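Local coordinates for protein sniffer CG10964-PA (Drosophila melanogaster, PDB 1SNY) that probably reduces carbonyl compounds with NADPH, as a carbonyl reductase of the short-chain dehydrogenase/reductase family whose Rossmann fold holds the dinucleotide, at residues Lys69-Ser72 / Asn73-Ile76; Asp129-Gln132 / Thr133-Val137; Pro138-Leu141 / Ala142-Cys145; Thr191-Ser194 / Ala195-Ala198. All blocks are in the same frame, centred on the assembly; numbering follows the deposited sequence.

Overall arrangement
From the N terminus, interaction 1 comes first: it closes the tight turn from helix 62-70 into edge strand 74-78 and stands apart, its centre about 24 Å from that of interaction 3, the nearest of the others. Interactions 2 and 3 follow each other along helix 124-155, 129-137 running straight into 138-145. Interaction 4 lies on helix 187-207 and touches both, through N134 and T135 of interaction 2 and P138 of interaction 3. All four are in series, none nested or crossed. Interactions 2, 3 and 4 also meet the second subunit, and K193 of interaction 4 reaches the bound NADP.

Interaction 1. Residues Lys69-Ser72 / Asn73-Ile76; sequences KNHS and NIHI
H71 to I74 form a type I beta turn closed by the bond from I74 N to H71 O (3.2 Å, N-H...O angle 153°), the donor standing above the carbonyl plane of H71. On one flank of the turn, CB of H71 is the point on which two side chains converge: N73 OD1 lies 3.3 Å from H71 CB, and I74 CD1 lies 3.7 Å from the same H71 CB. In N73, CG falls between the backbone N and the carbonyl carbon (chi1 57°), which folds the amide back along the turn; ND2 bonds to P48 O. The imidazole of H71 is held separately, its ND1 bonded to L67 O one turn back in the preceding helix. The turn is the alpha-to-beta link of a beta-alpha-beta unit of the Rossmann fold, running from strand 50-55 through helix 62-70 to strand 74-78. I74 opens that last strand and is buried; with CG1 anti to its carbonyl carbon (chi1 -66°), its extended chain brings CD1 up to H71 CB, and the side chain also packs on V38 and L42 of helix 32-42 and on L67 and A68 of helix 62-70. With only a methyl group, an alanine here would probably open a gap among these helix residues and take the CD1 methyl away from H71 CB. Next along, one face of the H75 ring is approached by S72 O, 4.1 Å above its plane and offset toward the rim. The same ring stacks with F52, and H75 NE2 is hydrogen-bonded to H50 ND1.

Interaction 2. Residues Asp129-Gln132 / Thr133-Val137; sequences DTLQ and TNTVV
L131 O takes two amides of the next turn, a straight bond from V136 N (3.1 Å, 164°) and a weak, bent one from T135 N (3.0 Å). This is the mark of a pi-type turn in helix 124-155, the long helix of the SDR Rossmann fold that here packs against the same helix of the second subunit. Before the widening, T133 N and N134 N bond to D129 O and T130 O in the ordinary alpha pattern; beyond it, V137 N reaches Q132 O, again five residues back. L131 and T135 point the same way side by side, with L131 CD2 3.9 Å from T135 OG1. T130 CG2 and N134 ND2 meet at 3.8 Å, their side chains crossing at a slant. The hydroxyl of T133 donates to a water that links three groups of the helix, giving its own protons to D129 O at 2.8 Å and to Q132 OE1 at 3.1 Å; the extended Q132 chain, CG anti to the backbone N (chi1 179°), carries OE1 out to that water. Outside this shell, T133 touches the bound NADP, and on the second subunit V136 meets L131 while L128 meets Q132 and V136. Helix 187-207 and a nearby loop fix the polar ends: T135 OG1 bonds to S192 O, and N134 ND2 to both I112 O and S192 OG.

Interaction 3. Residues Pro138-Leu141 / Ala142-Cys145; sequences PIML and AKAC
Helix 124-155 is kinked at P138, whose ring nitrogen has no N-H to give to the turn before. From this point L141 and C145 touch one turn apart: L141 CD1 lies 3.9 Å from C145 SG, alongside the backbone bond from C145 N to L141 O (2.9 Å). In L141, CG is anti to the backbone N (chi1 -173°), and chi2 of 50° turns the CD1 branch forward to C145 SG, while CD2 points back. A142 N bonds to P138 O at 3.0 Å from above the carbonyl plane, and P138 O also takes a weak bond from N108 ND2; CB of A142 rests 3.2 Å from P138 O. This flank faces strand 105-108 and helix 87-98: L141 packs on L106, Y87 and L90, and A142 on L106. On another flank P138 packs on L196 and I139 on A199 of helix 187-207. The CE methyl of selenomethionine M140 comes no nearer than 4.3 Å to CD of K143, a distant approach beside the extended K143 chain. K143 NZ goes on to bond V122 O of the second subunit, where I139 also meets L127. The helix thus lies between the parallel sheet and the second subunit, as in the alpha/beta layering of an SDR Rossmann fold.

Interaction 4. Residues Thr191-Ser194 / Ala195-Ala198; sequences TSKS and ALNA. With NAP (NADP nicotinamide-adenine-dinucleotide phosphate), chain B.
Four i to i+4 bonds tie T191-S194 to A195-A198 in about two turns of unbroken alpha helix: A195 N to T191 O, L196 N to S192 O, N197 N to K193 O and A198 N to S194 O, between 2.9 and 3.1 Å, each donor tilted about 30° from its carbonyl plane. The small CB of A195 sits 3.1 Å from T191 O. The amide of N197 lies by the same carbonyl as its own N-H, with N197 CG 3.3 Å from K193 O. K193 is the residue here that binds NADP. Its chain bends at chi2 (-59°) and then runs out straight, leaving CD 4.3 Å from L196 CD2 and carrying NZ to the nicotinamide ribose of NADP. There K193 NZ meets both hydroxyl oxygens of the sugar, O3D at 3.1 Å and O2D in a weak bond at 2.9 Å. A third partner, M171 O at the end of strand 167-171, steadies NZ from the protein side. Y189, whose OH is also bonded to NADP, precedes K193 by four residues, the YxxxK pattern of the SDR family, so one helical turn presents both to the cofactor. N197 OD1 ties the helix to S172 OG, just beyond strand 167-171, and to S216 OG of strand 213-217. T191 and S194 meet A195 and A198 of the second subunit, while T191 packs on L131 and L196 on P138 of helix 124-155.

Interaction 1. Residues Lys69-Ser72 / Asn73-Ile76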
loop_
_atom_site.group_PDB
_atom_site.type_symbol
_atom_site.label_atom_id
_atom_site.label_comp_id
_atom_site.label_asym_id
_atom_site.label_seq_id
_atom_site.Cartn_x
_atom_site.Cartn_y
_atom_site.Cartn_z
ATOM N N LYS A 69 0.151 35.033 14.047
ATOM C CA LYS A 69 0.255 36.426 14.457
ATOM C C LYS A 69 0.219 36.581 15.974
ATOM O O LYS A 69 0.490 37.659 16.497
ATOM C CB LYS A 69 -0.871 37.244 13.819
ATOM C CG LYS A 69 -0.769 37.344 12.303
ATOM C CD LYS A 69 -1.783 38.321 11.738
ATOM C CE LYS A 69 -1.542 38.566 10.258
ATOM N NZ LYS A 69 -2.491 39.568 9.698
ATOM N N ASN A 70 -0.112 35.503 16.676
ATOM C CA ASN A 70 -0.177 35.529 18.133
ATOM C C ASN A 70 0.902 34.664 18.775
ATOM O O ASN A 70 1.197 34.803 19.962
ATOM C CB ASN A 70 -1.554 35.065 18.607
ATOM C CG ASN A 70 -2.598 36.156 18.515
ATOM O OD1 ASN A 70 -2.736 36.815 17.484
ATOM N ND2 ASN A 70 -3.344 36.352 19.596
ATOM N N HIS A 71 1.482 33.763 17.991
ATOM C CA HIS A 71 2.530 32.887 18.493
ATOM C C HIS A 71 3.697 32.874 17.509
ATOM O O HIS A 71 3.600 32.304 16.419
ATOM C CB HIS A 71 1.981 31.473 18.696
ATOM C CG HIS A 71 0.787 31.412 19.598
ATOM N ND1 HIS A 71 -0.476 31.783 19.187
ATOM C CD2 HIS A 71 0.664 31.027 20.891
ATOM C CE1 HIS A 71 -1.326 31.629 20.187
ATOM N NE2 HIS A 71 -0.660 31.171 21.233
ATOM N N SER A 72 4.796 33.514 17.902
ATOM C CA SER A 72 5.980 33.610 17.056
ATOM C C SER A 72 6.749 32.299 16.903
ATOM O O SER A 72 7.568 32.169 15.997
ATOM C CB SER A 72 6.916 34.705 17.585
ATOM O OG SER A 72 7.278 34.463 18.933
ATOM N N ASN A 73 6.499 31.334 17.783
ATOM C CA ASN A 73 7.187 30.052 17.669
ATOM C C ASN A 73 6.611 29.289 16.476
ATOM O O ASN A 73 7.173 28.293 16.021
ATOM C CB ASN A 73 7.050 29.237 18.963
ATOM C CG ASN A 73 5.609 28.984 19.358
ATOM O OD1 ASN A 73 4.765 29.875 19.281
ATOM N ND2 ASN A 73 5.325 27.768 19.810
ATOM N N ILE A 74 5.488 29.781 15.962
ATOM C CA ILE A 74 4.845 29.173 14.805
ATOM C C ILE A 74 5.488 29.716 13.532
ATOM O O ILE A 74 5.713 30.918 13.405
ATOM C CB ILE A 74 3.325 29.492 14.772
ATOM C CG1 ILE A 74 2.623 28.824 15.960
ATOM C CG2 ILE A 74 2.720 29.022 13.457
ATOM C CD1 ILE A 74 1.116 29.065 16.010
ATOM N N HIS A 75 5.798 28.821 12.600
ATOM C CA HIS A 75 6.400 29.199 11.322
ATOM C C HIS A 75 5.531 28.617 10.213
ATOM O O HIS A 75 5.367 27.399 10.123
ATOM C CB HIS A 75 7.814 28.623 11.199
ATOM C CG HIS A 75 8.770 29.122 12.238
ATOM N ND1 HIS A 75 9.430 30.326 12.127
ATOM C CD2 HIS A 75 9.175 28.578 13.410
ATOM C CE1 HIS A 75 10.202 30.503 13.184
ATOM N NE2 HIS A 75 10.066 29.456 13.979
ATOM N N ILE A 76 4.972 29.479 9.371
ATOM C CA ILE A 76 4.130 29.008 8.283
ATOM C C ILE A 76 4.918 28.875 6.986
ATOM O O ILE A 76 5.540 29.828 6.523
ATOM C CB ILE A 76 2.937 29.952 8.049
ATOM C CG1 ILE A 76 2.129 30.090 9.342
ATOM C CG2 ILE A 76 2.058 29.407 6.925
ATOM C CD1 ILE A 76 0.903 30.978 9.216
#

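Interaction 2. Residues Asp129-Gln132 / Thr133-Val137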
loop_
_atom_site.group_PDB
_atom_site.type_symbol
_atom_site.label_atom_id
_atom_site.label_comp_id
_atom_site.label_asym_id
_atom_site.label_seq_id
_atom_site.Cartn_x
_atom_site.Cartn_y
_atom_site.Cartn_z
ATOM N N ASP A 129 -3.957 9.041 -7.411
ATOM C CA ASP A 129 -3.888 10.306 -6.680
ATOM C C ASP A 129 -3.842 10.114 -5.163
ATOM O O ASP A 129 -3.100 10.817 -4.454
ATOM C CB ASP A 129 -5.079 11.202 -7.036
ATOM C CG ASP A 129 -4.988 11.764 -8.444
ATOM O OD1 ASP A 129 -3.934 11.592 -9.094
ATOM O OD2 ASP A 129 -5.976 12.381 -8.892
ATOM N N THR A 130 -4.636 9.169 -4.665
ATOM C CA THR A 130 -4.672 8.919 -3.227
ATOM C C THR A 130 -3.339 8.309 -2.807
ATOM O O THR A 130 -2.776 8.672 -1.779
ATOM C CB THR A 130 -5.830 7.985 -2.850
ATOM O OG1 THR A 130 -7.070 8.617 -3.190
ATOM C CG2 THR A 130 -5.823 7.692 -1.349
ATOM N N LEU A 131 -2.835 7.387 -3.614
ATOM C CA LEU A 131 -1.555 6.770 -3.314
ATOM C C LEU A 131 -0.422 7.803 -3.345
ATOM O O LEU A 131 0.518 7.732 -2.557
ATOM C CB LEU A 131 -1.289 5.632 -4.300
ATOM C CG LEU A 131 -2.111 4.365 -4.030
ATOM C CD1 LEU A 131 -2.105 3.466 -5.255
ATOM C CD2 LEU A 131 -1.536 3.625 -2.816
ATOM N N GLN A 132 -0.498 8.777 -4.248
ATOM C CA GLN A 132 0.564 9.783 -4.306
ATOM C C GLN A 132 0.607 10.693 -3.074
ATOM O O GLN A 132 1.673 10.940 -2.517
ATOM C CB GLN A 132 0.414 10.646 -5.571
ATOM C CG GLN A 132 1.469 11.715 -5.671
ATOM C CD GLN A 132 1.295 12.569 -6.898
ATOM O OE1 GLN A 132 0.256 13.202 -7.075
ATOM N NE2 GLN A 132 2.307 12.586 -7.758
ATOM N N THR A 133 -0.548 11.178 -2.637
ATOM C CA THR A 133 -0.614 12.074 -1.486
ATOM C C THR A 133 -0.482 11.382 -0.125
ATOM O O THR A 133 0.196 11.890 0.771
ATOM C CB THR A 133 -1.939 12.873 -1.479
ATOM O OG1 THR A 133 -1.964 13.776 -2.594
ATOM C CG2 THR A 133 -2.078 13.664 -0.181
ATOM N N ASN A 134 -1.120 10.226 0.025
ATOM C CA ASN A 134 -1.080 9.514 1.303
ATOM C C ASN A 134 0.119 8.593 1.494
ATOM O O ASN A 134 0.460 8.231 2.626
ATOM C CB ASN A 134 -2.363 8.691 1.483
ATOM C CG ASN A 134 -3.584 9.560 1.706
ATOM O OD1 ASN A 134 -3.529 10.778 1.553
ATOM N ND2 ASN A 134 -4.703 8.934 2.062
ATOM N N THR A 135 0.774 8.217 0.405
ATOM C CA THR A 135 1.893 7.281 0.519
ATOM C C THR A 135 3.232 7.827 0.038
ATOM O O THR A 135 4.211 7.884 0.794
ATOM C CB THR A 135 1.582 5.987 -0.264
ATOM O OG1 THR A 135 0.284 5.502 0.107
ATOM C CG2 THR A 135 2.645 4.912 0.015
ATOM N N VAL A 136 3.270 8.242 -1.223
ATOM C CA VAL A 136 4.501 8.757 -1.804
ATOM C C VAL A 136 5.004 10.026 -1.124
ATOM O O VAL A 136 6.194 10.141 -0.837
ATOM C CB VAL A 136 4.315 9.000 -3.317
ATOM C CG1 VAL A 136 5.611 9.532 -3.923
ATOM C CG2 VAL A 136 3.927 7.697 -3.998
ATOM N N VAL A 137 4.108 10.974 -0.851
ATOM C CA VAL A 137 4.509 12.217 -0.197
ATOM C C VAL A 137 5.194 11.972 1.151
ATOM O O VAL A 137 6.296 12.450 1.396
ATOM C CB VAL A 137 3.300 13.168 -0.010
ATOM C CG1 VAL A 137 3.661 14.293 0.957
ATOM C CG2 VAL A 137 2.896 13.769 -1.368
HETATM O O HOH W 1 -2.162 13.346 -5.067
#

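Interaction 3. Residues Pro138-Leu141 / Ala142-Cys145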
loop_
_atom_site.group_PDB
_atom_site.type_symbol
_atom_site.label_atom_id
_atom_site.label_comp_id
_atom_site.label_asym_id
_atom_site.label_seq_id
_atom_site.Cartn_x
_atom_site.Cartn_y
_atom_site.Cartn_z
ATOM N N PRO A 138 4.550 11.212 2.047
ATOM C CA PRO A 138 5.204 10.972 3.339
ATOM C C PRO A 138 6.598 10.349 3.195
ATOM O O PRO A 138 7.503 10.667 3.960
ATOM C CB PRO A 138 4.226 10.038 4.047
ATOM C CG PRO A 138 2.901 10.469 3.507
ATOM C CD PRO A 138 3.190 10.649 2.026
ATOM N N ILE A 139 6.764 9.452 2.226
ATOM C CA ILE A 139 8.060 8.799 2.016
ATOM C C ILE A 139 9.082 9.814 1.509
ATOM O O ILE A 139 10.213 9.869 1.980
ATOM C CB ILE A 139 7.965 7.641 0.979
ATOM C CG1 ILE A 139 7.094 6.504 1.533
ATOM C CG2 ILE A 139 9.363 7.142 0.619
ATOM C CD1 ILE A 139 6.858 5.368 0.538
HETATM N N MSE A 140 8.673 10.619 0.540
HETATM C CA MSE A 140 9.579 11.610 -0.017
HETATM C C MSE A 140 9.908 12.740 0.948
HETATM O O MSE A 140 11.031 13.243 0.939
HETATM C CB MSE A 140 9.022 12.163 -1.329
HETATM C CG MSE A 140 8.902 11.111 -2.433
HETATM SE SE MSE A 140 10.533 10.165 -2.870
HETATM C CE MSE A 140 11.417 11.545 -3.956
ATOM N N LEU A 141 8.957 13.137 1.788
ATOM C CA LEU A 141 9.237 14.192 2.755
ATOM C C LEU A 141 10.172 13.626 3.822
ATOM O O LEU A 141 11.066 14.318 4.305
ATOM C CB LEU A 141 7.948 14.716 3.403
ATOM C CG LEU A 141 8.138 15.948 4.299
ATOM C CD1 LEU A 141 8.939 17.016 3.551
ATOM C CD2 LEU A 141 6.790 16.509 4.716
ATOM N N ALA A 142 9.962 12.362 4.189
ATOM C CA ALA A 142 10.816 11.728 5.186
ATOM C C ALA A 142 12.236 11.764 4.641
ATOM O O ALA A 142 13.173 12.142 5.341
ATOM C CB ALA A 142 10.375 10.279 5.427
ATOM N N LYS A 143 12.374 11.389 3.371
ATOM C CA LYS A 143 13.670 11.373 2.697
ATOM C C LYS A 143 14.364 12.729 2.787
ATOM O O LYS A 143 15.536 12.820 3.178
ATOM C CB LYS A 143 13.495 10.988 1.217
ATOM C CG LYS A 143 14.776 11.119 0.382
ATOM C CD LYS A 143 14.516 10.917 -1.113
ATOM C CE LYS A 143 15.796 11.126 -1.914
ATOM N NZ LYS A 143 15.606 10.911 -3.377
ATOM N N ALA A 144 13.631 13.778 2.433
ATOM C CA ALA A 144 14.170 15.133 2.444
ATOM C C ALA A 144 14.573 15.619 3.831
ATOM O O ALA A 144 15.590 16.285 3.989
ATOM C CB ALA A 144 13.157 16.097 1.836
ATOM N N CYS A 145 13.777 15.278 4.836
ATOM C CA CYS A 145 14.051 15.695 6.204
ATOM C C CYS A 145 15.103 14.862 6.912
ATOM O O CYS A 145 15.540 15.223 8.004
ATOM C CB CYS A 145 12.763 15.652 7.031
ATOM S SG CYS A 145 11.501 16.836 6.545
#

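Interaction 4. Residues Thr191-Ser194 / Ala195-Ala198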
loop_
_atom_site.group_PDB
_atom_site.type_symbol
_atom_site.label_atom_id
_atom_site.label_comp_id
_atom_site.label_asym_id
_atom_site.label_seq_id
_atom_site.Cartn_x
_atom_site.Cartn_y
_atom_site.Cartn_z
ATOM N N THR A 191 -5.662 1.101 0.600
ATOM C CA THR A 191 -4.373 0.731 0.043
ATOM C C THR A 191 -3.288 1.740 0.388
ATOM O O THR A 191 -2.141 1.363 0.649
ATOM C CB THR A 191 -4.423 0.565 -1.499
ATOM O OG1 THR A 191 -4.889 1.777 -2.104
ATOM C CG2 THR A 191 -5.338 -0.586 -1.880
ATOM N N SER A 192 -3.631 3.028 0.377
ATOM C CA SER A 192 -2.643 4.051 0.672
ATOM C C SER A 192 -2.188 4.065 2.113
ATOM O O SER A 192 -1.031 4.341 2.389
ATOM C CB SER A 192 -3.166 5.456 0.303
ATOM O OG SER A 192 -4.160 5.922 1.214
ATOM N N LYS A 193 -3.097 3.772 3.038
ATOM C CA LYS A 193 -2.725 3.772 4.453
ATOM C C LYS A 193 -2.005 2.474 4.824
ATOM O O LYS A 193 -1.111 2.490 5.662
ATOM C CB LYS A 193 -3.968 4.003 5.328
ATOM C CG LYS A 193 -4.585 5.395 5.177
ATOM C CD LYS A 193 -3.591 6.512 5.530
ATOM C CE LYS A 193 -4.325 7.821 5.826
ATOM N NZ LYS A 193 -3.398 8.908 6.254
ATOM N N SER A 194 -2.384 1.349 4.214
ATOM C CA SER A 194 -1.665 0.107 4.492
ATOM C C SER A 194 -0.277 0.260 3.889
ATOM O O SER A 194 0.701 -0.251 4.421
ATOM C CB SER A 194 -2.369 -1.125 3.884
ATOM O OG SER A 194 -3.589 -1.373 4.542
ATOM N N ALA A 195 -0.180 0.974 2.766
ATOM C CA ALA A 195 1.119 1.193 2.149
ATOM C C ALA A 195 1.969 2.107 3.037
ATOM O O ALA A 195 3.172 1.901 3.171
ATOM C CB ALA A 195 0.949 1.825 0.746
ATOM N N LEU A 196 1.347 3.132 3.620
ATOM C CA LEU A 196 2.056 4.055 4.508
ATOM C C LEU A 196 2.598 3.256 5.690
ATOM O O LEU A 196 3.720 3.464 6.124
ATOM C CB LEU A 196 1.109 5.140 5.021
ATOM C CG LEU A 196 1.689 6.180 5.983
ATOM C CD1 LEU A 196 2.799 6.966 5.288
ATOM C CD2 LEU A 196 0.575 7.095 6.472
ATOM N N ASN A 197 1.792 2.330 6.200
ATOM C CA ASN A 197 2.236 1.506 7.325
ATOM C C ASN A 197 3.482 0.694 6.984
ATOM O O ASN A 197 4.409 0.610 7.792
ATOM C CB ASN A 197 1.120 0.566 7.777
ATOM C CG ASN A 197 0.035 1.286 8.563
ATOM O OD1 ASN A 197 0.207 2.438 8.972
ATOM N ND2 ASN A 197 -1.087 0.606 8.783
ATOM N N ALA A 198 3.505 0.083 5.805
ATOM C CA ALA A 198 4.661 -0.700 5.381
ATOM C C ALA A 198 5.888 0.221 5.298
ATOM O O ALA A 198 7.013 -0.186 5.584
ATOM C CB ALA A 198 4.377 -1.375 4.017
HETATM P PA NAP B . -8.911 17.023 6.492
HETATM O O1A NAP B . -9.409 16.786 5.195
HETATM O O2A NAP B . -9.592 17.855 7.558
HETATM O O5B NAP B . -7.434 17.629 6.397
HETATM C C5B NAP B . -6.502 17.091 5.423
HETATM C C4B NAP B . -5.334 18.122 5.524
HETATM O O4B NAP B . -4.280 17.659 4.558
HETATM C C3B NAP B . -5.672 19.562 5.026
HETATM O O3B NAP B . -4.918 20.470 5.846
HETATM C C2B NAP B . -5.238 19.529 3.576
HETATM O O2B NAP B . -4.999 20.784 2.953
HETATM C C1B NAP B . -3.954 18.671 3.637
HETATM N N9A NAP B . -3.641 18.192 2.300
HETATM C C8A NAP B . -4.303 17.341 1.437
HETATM N N7A NAP B . -3.685 17.160 0.276
HETATM C C5A NAP B . -2.549 17.946 0.396
HETATM C C6A NAP B . -1.502 18.169 -0.517
HETATM N N6A NAP B . -1.373 17.646 -1.762
HETATM N N1A NAP B . -0.468 19.030 -0.102
HETATM C C2A NAP B . -0.490 19.635 1.166
HETATM N N3A NAP B . -1.513 19.434 2.081
HETATM C C4A NAP B . -2.518 18.582 1.650
HETATM O O3 NAP B . -8.643 15.634 7.194
HETATM P PN NAP B . -8.142 15.227 8.632
HETATM O O1N NAP B . -9.185 14.468 9.342
HETATM O O2N NAP B . -7.666 16.478 9.281
HETATM O O5D NAP B . -6.967 14.220 8.296
HETATM C C5D NAP B . -5.665 14.359 8.962
HETATM C C4D NAP B . -4.913 13.050 8.803
HETATM O O4D NAP B . -5.495 12.044 9.673
HETATM C C3D NAP B . -4.940 12.415 7.375
HETATM O O3D NAP B . -3.645 11.865 7.034
HETATM C C2D NAP B . -6.037 11.369 7.497
HETATM O O2D NAP B . -5.952 10.348 6.528
HETATM C C1D NAP B . -5.837 10.863 8.875
HETATM N N1N NAP B . -7.016 10.303 9.573
HETATM C C2N NAP B . -8.212 11.025 9.887
HETATM C C3N NAP B . -9.231 10.330 10.557
HETATM C C7N NAP B . -10.534 11.055 10.919
HETATM O O7N NAP B . -11.376 10.396 11.500
HETATM N N7N NAP B . -10.717 12.312 10.615
HETATM C C4N NAP B . -9.081 8.916 10.926
HETATM C C5N NAP B . -7.874 8.257 10.588
HETATM C C6N NAP B . -6.829 8.936 9.910
HETATM P P2B NAP B . -6.155 21.615 2.135
HETATM O O1X NAP B . -6.994 22.319 3.206
HETATM O O2X NAP B . -5.314 22.544 1.323
HETATM O O3X NAP B . -6.976 20.603 1.351
#